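Hypothetical sugar kinase (Cytophaga hutchinsonii, PDB 3R8E) is a putative sugar kinase of the ROK family, with a ribonuclease H-like fold, and probably transfers a phosphate group to a sugar. Local coordinates at residues A[246-251]-A[275-280]; A[283-288]-A[295-300]. All blocks are in the same frame, centred on the assembly; numbering follows the deposited sequence. Where two conformers were deposited one is given.

Contact 1. Residues A[246-251]-A[275-280]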
loop_
_atom_site.group_PDB
_atom_site.type_symbol
_atom_site.label_atom_id
_atom_site.label_comp_id
_atom_site.label_asym_id
_atom_site.label_seq_id
_atom_site.Cartn_x
_atom_site.Cartn_y
_atom_site.Cartn_z
ATOM N N THR A 246 18.837 -4.230 3.138
ATOM C CA THR A 246 18.398 -2.920 3.634
ATOM C C THR A 246 17.382 -2.299 2.664
ATOM O O THR A 246 16.336 -1.823 3.114
ATOM C CB THR A 246 19.600 -1.987 3.854
ATOM O OG1 THR A 246 20.497 -2.593 4.783
ATOM C CG2 THR A 246 19.187 -0.602 4.365
ATOM N N ILE A 247 17.677 -2.328 1.340
ATOM C CA ILE A 247 16.794 -1.769 0.307
ATOM C C ILE A 247 15.434 -2.492 0.320
ATOM O O ILE A 247 14.406 -1.816 0.348
ATOM C CB ILE A 247 17.444 -1.785 -1.109
ATOM C CG1 ILE A 247 18.740 -0.936 -1.139
ATOM C CG2 ILE A 247 16.446 -1.304 -2.189
ATOM C CD1 ILE A 247 19.703 -1.261 -2.296
ATOM N N ILE A 248 15.420 -3.849 0.336
ATOM C CA ILE A 248 14.160 -4.617 0.344
ATOM C C ILE A 248 13.362 -4.289 1.623
ATOM O O ILE A 248 12.153 -4.042 1.543
ATOM C CB ILE A 248 14.383 -6.151 0.178
ATOM C CG1 ILE A 248 15.116 -6.471 -1.153
ATOM C CG2 ILE A 248 13.048 -6.918 0.241
ATOM C CD1 ILE A 248 15.705 -7.909 -1.216
ATOM N N GLY A 249 14.055 -4.257 2.763
ATOM C CA GLY A 249 13.450 -3.933 4.055
ATOM C C GLY A 249 12.805 -2.559 4.084
ATOM O O GLY A 249 11.686 -2.414 4.584
ATOM N N GLU A 250 13.480 -1.549 3.490
ATOM C CA GLU A 250 12.960 -0.182 3.420
ATOM C C GLU A 250 11.669 -0.111 2.595
ATOM O O GLU A 250 10.753 0.609 2.990
ATOM C CB GLU A 250 14.002 0.779 2.865
ATOM C CG GLU A 250 15.045 1.176 3.892
ATOM C CD GLU A 250 16.111 2.128 3.391
ATOM O OE1 GLU A 250 16.129 2.441 2.178
ATOM O OE2 GLU A 250 16.936 2.563 4.224
ATOM N N SER A 251 11.567 -0.888 1.490
ATOM C CA SER A 251 10.327 -0.919 0.701
ATOM C C SER A 251 9.233 -1.701 1.442
ATOM O O SER A 251 8.064 -1.308 1.392
ATOM C CB SER A 251 10.566 -1.499 -0.688
ATOM O OG SER A 251 11.066 -0.481 -1.540
ATOM N N ASP A 275 19.638 -16.210 3.687
ATOM C CA ASP A 275 20.423 -16.063 4.911
ATOM C C ASP A 275 21.358 -14.844 4.928
ATOM O O ASP A 275 21.714 -14.380 6.013
ATOM C CB ASP A 275 21.253 -17.335 5.162
ATOM C CG ASP A 275 20.430 -18.595 5.385
ATOM O OD1 ASP A 275 19.228 -18.472 5.732
ATOM O OD2 ASP A 275 20.995 -19.702 5.246
ATOM N N TYR A 276 21.748 -14.328 3.751
ATOM C CA TYR A 276 22.706 -13.227 3.659
ATOM C C TYR A 276 22.043 -11.842 3.527
ATOM O O TYR A 276 22.668 -10.857 3.926
ATOM C CB TYR A 276 23.699 -13.488 2.509
ATOM C CG TYR A 276 24.181 -14.925 2.509
ATOM C CD1 TYR A 276 24.990 -15.409 3.535
ATOM C CD2 TYR A 276 23.720 -15.833 1.561
ATOM C CE1 TYR A 276 25.364 -16.750 3.590
ATOM C CE2 TYR A 276 24.085 -17.177 1.608
ATOM C CZ TYR A 276 24.906 -17.631 2.625
ATOM O OH TYR A 276 25.260 -18.956 2.680
ATOM N N PHE A 277 20.800 -11.753 3.011
ATOM C CA PHE A 277 20.136 -10.446 2.896
ATOM C C PHE A 277 19.004 -10.247 3.933
ATOM O O PHE A 277 18.691 -9.101 4.254
ATOM C CB PHE A 277 19.624 -10.168 1.463
ATOM C CG PHE A 277 18.432 -10.948 0.958
ATOM C CD1 PHE A 277 17.136 -10.569 1.298
ATOM C CD2 PHE A 277 18.595 -11.980 0.044
ATOM C CE1 PHE A 277 16.034 -11.270 0.805
ATOM C CE2 PHE A 277 17.490 -12.680 -0.450
ATOM C CZ PHE A 277 16.214 -12.322 -0.061
ATOM N N VAL A 278 18.396 -11.335 4.458
ATOM C CA VAL A 278 17.288 -11.228 5.428
ATOM C C VAL A 278 17.736 -10.538 6.759
ATOM O O VAL A 278 16.951 -9.725 7.245
ATOM C CB VAL A 278 16.557 -12.586 5.662
ATOM C CG1 VAL A 278 15.599 -12.531 6.856
ATOM C CG2 VAL A 278 15.792 -12.993 4.403
ATOM N N PRO A 279 18.950 -10.740 7.344
ATOM C CA PRO A 279 19.281 -10.009 8.584
ATOM C C PRO A 279 19.139 -8.488 8.446
ATOM O O PRO A 279 18.495 -7.883 9.298
ATOM C CB PRO A 279 20.727 -10.422 8.865
ATOM C CG PRO A 279 20.843 -11.762 8.257
ATOM C CD PRO A 279 20.044 -11.670 6.987
ATOM N N ASN A 280 19.669 -7.881 7.362
ATOM C CA ASN A 280 19.558 -6.426 7.170
ATOM C C ASN A 280 18.140 -6.000 6.786
ATOM O O ASN A 280 17.744 -4.874 7.093
ATOM C CB ASN A 280 20.556 -5.914 6.156
ATOM C CG ASN A 280 21.763 -5.282 6.805
ATOM O OD1 ASN A 280 22.049 -5.500 7.988
ATOM N ND2 ASN A 280 22.488 -4.465 6.058
HETATM O O HOH W 1 19.349 -2.612 7.262
#

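Contact 2. Residues A[283-288]-A[295-300]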
loop_
_atom_site.group_PDB
_atom_site.type_symbol
_atom_site.label_atom_id
_atom_site.label_comp_id
_atom_site.label_asym_id
_atom_site.label_seq_id
_atom_site.Cartn_x
_atom_site.Cartn_y
_atom_site.Cartn_z
ATOM N N LYS A 283 16.458 -5.930 10.096
ATOM C CA LYS A 283 17.011 -4.774 10.803
ATOM C C LYS A 283 16.307 -3.479 10.356
ATOM O O LYS A 283 15.883 -2.707 11.213
ATOM C CB LYS A 283 18.534 -4.685 10.592
ATOM C CG LYS A 283 19.229 -3.660 11.488
ATOM C CD LYS A 283 20.740 -3.621 11.261
ATOM C CE LYS A 283 21.162 -2.624 10.206
ATOM N NZ LYS A 283 22.634 -2.646 9.992
ATOM N N ALA A 284 16.143 -3.276 9.028
ATOM C CA ALA A 284 15.468 -2.099 8.470
ATOM C C ALA A 284 14.019 -2.014 8.958
ATOM O O ALA A 284 13.564 -0.936 9.320
ATOM C CB ALA A 284 15.512 -2.130 6.947
HETATM N N MSE A 285 13.322 -3.162 9.031
HETATM C CA MSE A 285 11.933 -3.238 9.486
HETATM C C MSE A 285 11.828 -2.909 10.980
HETATM O O MSE A 285 10.939 -2.164 11.374
HETATM C CB MSE A 285 11.343 -4.617 9.177
HETATM C CG MSE A 285 11.253 -4.890 7.677
HETATM SE SE MSE A 285 10.228 -6.485 7.281
HETATM C CE MSE A 285 8.477 -5.644 7.457
ATOM N N LEU A 286 12.760 -3.415 11.800
ATOM C CA LEU A 286 12.755 -3.126 13.232
ATOM C C LEU A 286 13.108 -1.660 13.504
ATOM O O LEU A 286 12.573 -1.085 14.444
ATOM C CB LEU A 286 13.724 -4.047 13.984
ATOM C CG LEU A 286 13.384 -5.542 14.045
ATOM C CD1 LEU A 286 14.594 -6.342 14.515
ATOM C CD2 LEU A 286 12.207 -5.808 14.974
ATOM N N GLU A 287 13.992 -1.059 12.678
ATOM C CA GLU A 287 14.412 0.340 12.821
ATOM C C GLU A 287 13.281 1.333 12.551
ATOM O O GLU A 287 13.206 2.357 13.230
ATOM C CB GLU A 287 15.566 0.661 11.859
ATOM C CG GLU A 287 16.948 0.306 12.388
ATOM C CD GLU A 287 18.108 0.447 11.415
ATOM O OE1 GLU A 287 17.914 1.010 10.313
ATOM O OE2 GLU A 287 19.222 -0.004 11.766
ATOM N N HIS A 288 12.428 1.051 11.547
ATOM C CA HIS A 288 11.395 1.986 11.102
ATOM C C HIS A 288 9.956 1.646 11.517
ATOM O O HIS A 288 9.087 2.507 11.375
ATOM C CB HIS A 288 11.448 2.118 9.573
ATOM C CG HIS A 288 12.761 2.626 9.062
ATOM N ND1 HIS A 288 13.129 3.948 9.209
ATOM C CD2 HIS A 288 13.748 1.968 8.412
ATOM C CE1 HIS A 288 14.320 4.054 8.643
ATOM N NE2 HIS A 288 14.735 2.887 8.158
ATOM N N ASP A 295 6.344 -7.483 16.506
ATOM C CA ASP A 295 6.289 -8.514 17.557
ATOM C C ASP A 295 5.912 -9.910 17.037
ATOM O O ASP A 295 6.560 -10.883 17.438
ATOM C CB ASP A 295 5.348 -8.116 18.701
ATOM C CG ASP A 295 6.001 -7.273 19.784
ATOM O OD1 ASP A 295 7.205 -6.940 19.640
ATOM O OD2 ASP A 295 5.318 -6.958 20.777
ATOM N N ASP A 296 4.905 -10.017 16.149
ATOM C CA ASP A 296 4.515 -11.327 15.623
ATOM C C ASP A 296 4.790 -11.435 14.113
ATOM O O ASP A 296 4.121 -12.202 13.416
ATOM C CB ASP A 296 3.043 -11.659 15.955
ATOM C CG ASP A 296 1.972 -10.674 15.505
ATOM O OD1 ASP A 296 2.327 -9.634 14.907
ATOM O OD2 ASP A 296 0.778 -10.937 15.770
HETATM N N MSE A 297 5.790 -10.673 13.623
HETATM C CA MSE A 297 6.147 -10.692 12.206
HETATM C C MSE A 297 6.843 -12.013 11.849
HETATM O O MSE A 297 7.477 -12.651 12.703
HETATM C CB MSE A 297 7.006 -9.473 11.827
HETATM C CG MSE A 297 8.483 -9.589 12.227
HETATM SE SE MSE A 297 9.578 -8.140 11.540
HETATM C CE MSE A 297 9.137 -8.306 9.682
ATOM N N TYR A 298 6.684 -12.438 10.588
ATOM C CA TYR A 298 7.258 -13.673 10.066
ATOM C C TYR A 298 7.839 -13.413 8.686
ATOM O O TYR A 298 7.173 -12.822 7.838
ATOM C CB TYR A 298 6.203 -14.792 10.023
ATOM C CG TYR A 298 6.594 -16.005 9.205
ATOM C CD1 TYR A 298 7.562 -16.897 9.661
ATOM C CD2 TYR A 298 5.983 -16.272 7.982
ATOM C CE1 TYR A 298 7.926 -18.016 8.909
ATOM C CE2 TYR A 298 6.322 -17.399 7.235
ATOM C CZ TYR A 298 7.304 -18.261 7.695
ATOM O OH TYR A 298 7.642 -19.369 6.949
ATOM N N ILE A 299 9.097 -13.821 8.484
ATOM C CA ILE A 299 9.779 -13.722 7.197
ATOM C C ILE A 299 10.198 -15.139 6.843
ATOM O O ILE A 299 11.022 -15.738 7.539
ATOM C CB ILE A 299 10.951 -12.710 7.170
ATOM C CG1 ILE A 299 10.475 -11.303 7.573
ATOM C CG2 ILE A 299 11.618 -12.696 5.773
ATOM C CD1 ILE A 299 11.549 -10.404 8.029
ATOM N N GLY A 300 9.550 -15.689 5.827
ATOM C CA GLY A 300 9.788 -17.051 5.378
ATOM C C GLY A 300 10.233 -17.146 3.937
ATOM O O GLY A 300 10.142 -16.176 3.181
#

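Contact 1. Residues A[246-251]-A[275-280]
T246 OG1 is the polar centre here: it sits 2.7 Å from water 1, hydrogen-bonds to A242 O one turn earlier in its own helix, and has N280 ND2 3.0 Å away. The water also crosses to the second helix, where it donates to N280 O at 2.8 Å, so T246 and N280 are linked through solvent at the very place where the backbones are nearest, CA to CA 5.1 Å. A242 O is shared, because N280 ND2 hydrogen-bonds to it as well; that amide nitrogen and the threonine hydroxyl thus converge on one carbonyl. T246 places OG1 on the N280 side by setting it anti to its carbonyl carbon (chi1 -58°), and N280 CB lies 3.6 Å from T246 OG1. The N280 side chain stands off a staggered rotamer, and in this setting (chi1 -100°) its ND2 bonds to A242 O.

Helix 274-288 is kinked here. P279 has no N-H to offer, and the N of N280 makes no bond to the preceding turn.

Deeper in, the contact turns apolar. I248 brings its terminal CD1 obliquely to the F277 ring, 3.9 Å from F277 CD1 and equally near CE1. F277 holds CG between its backbone N and carbonyl carbon (chi1 71°), which sends the ring toward helix 235-259. Both side chains also rest on L152 of strand 147-152, so this is where the helix pair settles onto the sheet.

The two halves differ in chemistry: an oily inner end buried against the sheet, and a partly exposed outer end where A242 O holds both the threonine hydroxyl and the asparagine amide nitrogen, while a water links T246 OG1 to N280 O.

Contact 2. Residues A[283-288]-A[295-300]
This is the inner face of a beta-alpha-beta crossover in the ribonuclease H-like fold: strand 263-267 leads into helix 274-288, and the chain returns as strand 298-301, parallel to the first and outermost in its sheet within this chain. M285 reaches from the last turns of the helix toward M297, just before the returning strand, and I299 on it. Both methionines are selenomethionines. Their ends cross obliquely, each chain bent at its last torsion (chi3 81° in M285, -55° in M297). M297 was modelled in two conformers, so the very short approach of its CE to M285 is doubtful in detail, although both side chains lie between helix and strand.

The neighbours of M285 include apolar side chains: I264 of the adjacent strand, and L252 and V256 of helix 235-259. In the loop before the strand, D296 OD1 bonds N262 ND2 and forms a salt bridge to R171 of the second subunit, placing this edge near the dimer interface. Farther along the strand, I299 points to the helix and packs on V278 and L281, with its CD1 4.2 Å from M285 SE.

In the fold
From the N-terminal side, the chain runs down helix 235-259, adds strand 263-267 to the sheet and turns into helix 274-288. Contact 1 closes that excursion by bringing the two helices together, with the strand inside the loop. The same helix then carries on into contact 2, which closes a much shorter loop holding helix 291-294 and hands the chain to strand 298-301. The two loops follow one another in series, neither nesting nor crossing. They meet physically as well: A284 of contact 2 packs its CB on the backbone of T246 and G249. Contact 1 joins the two helices over strand 147-152, and contact 2 joins helix 274-288 to edge strand 298-301.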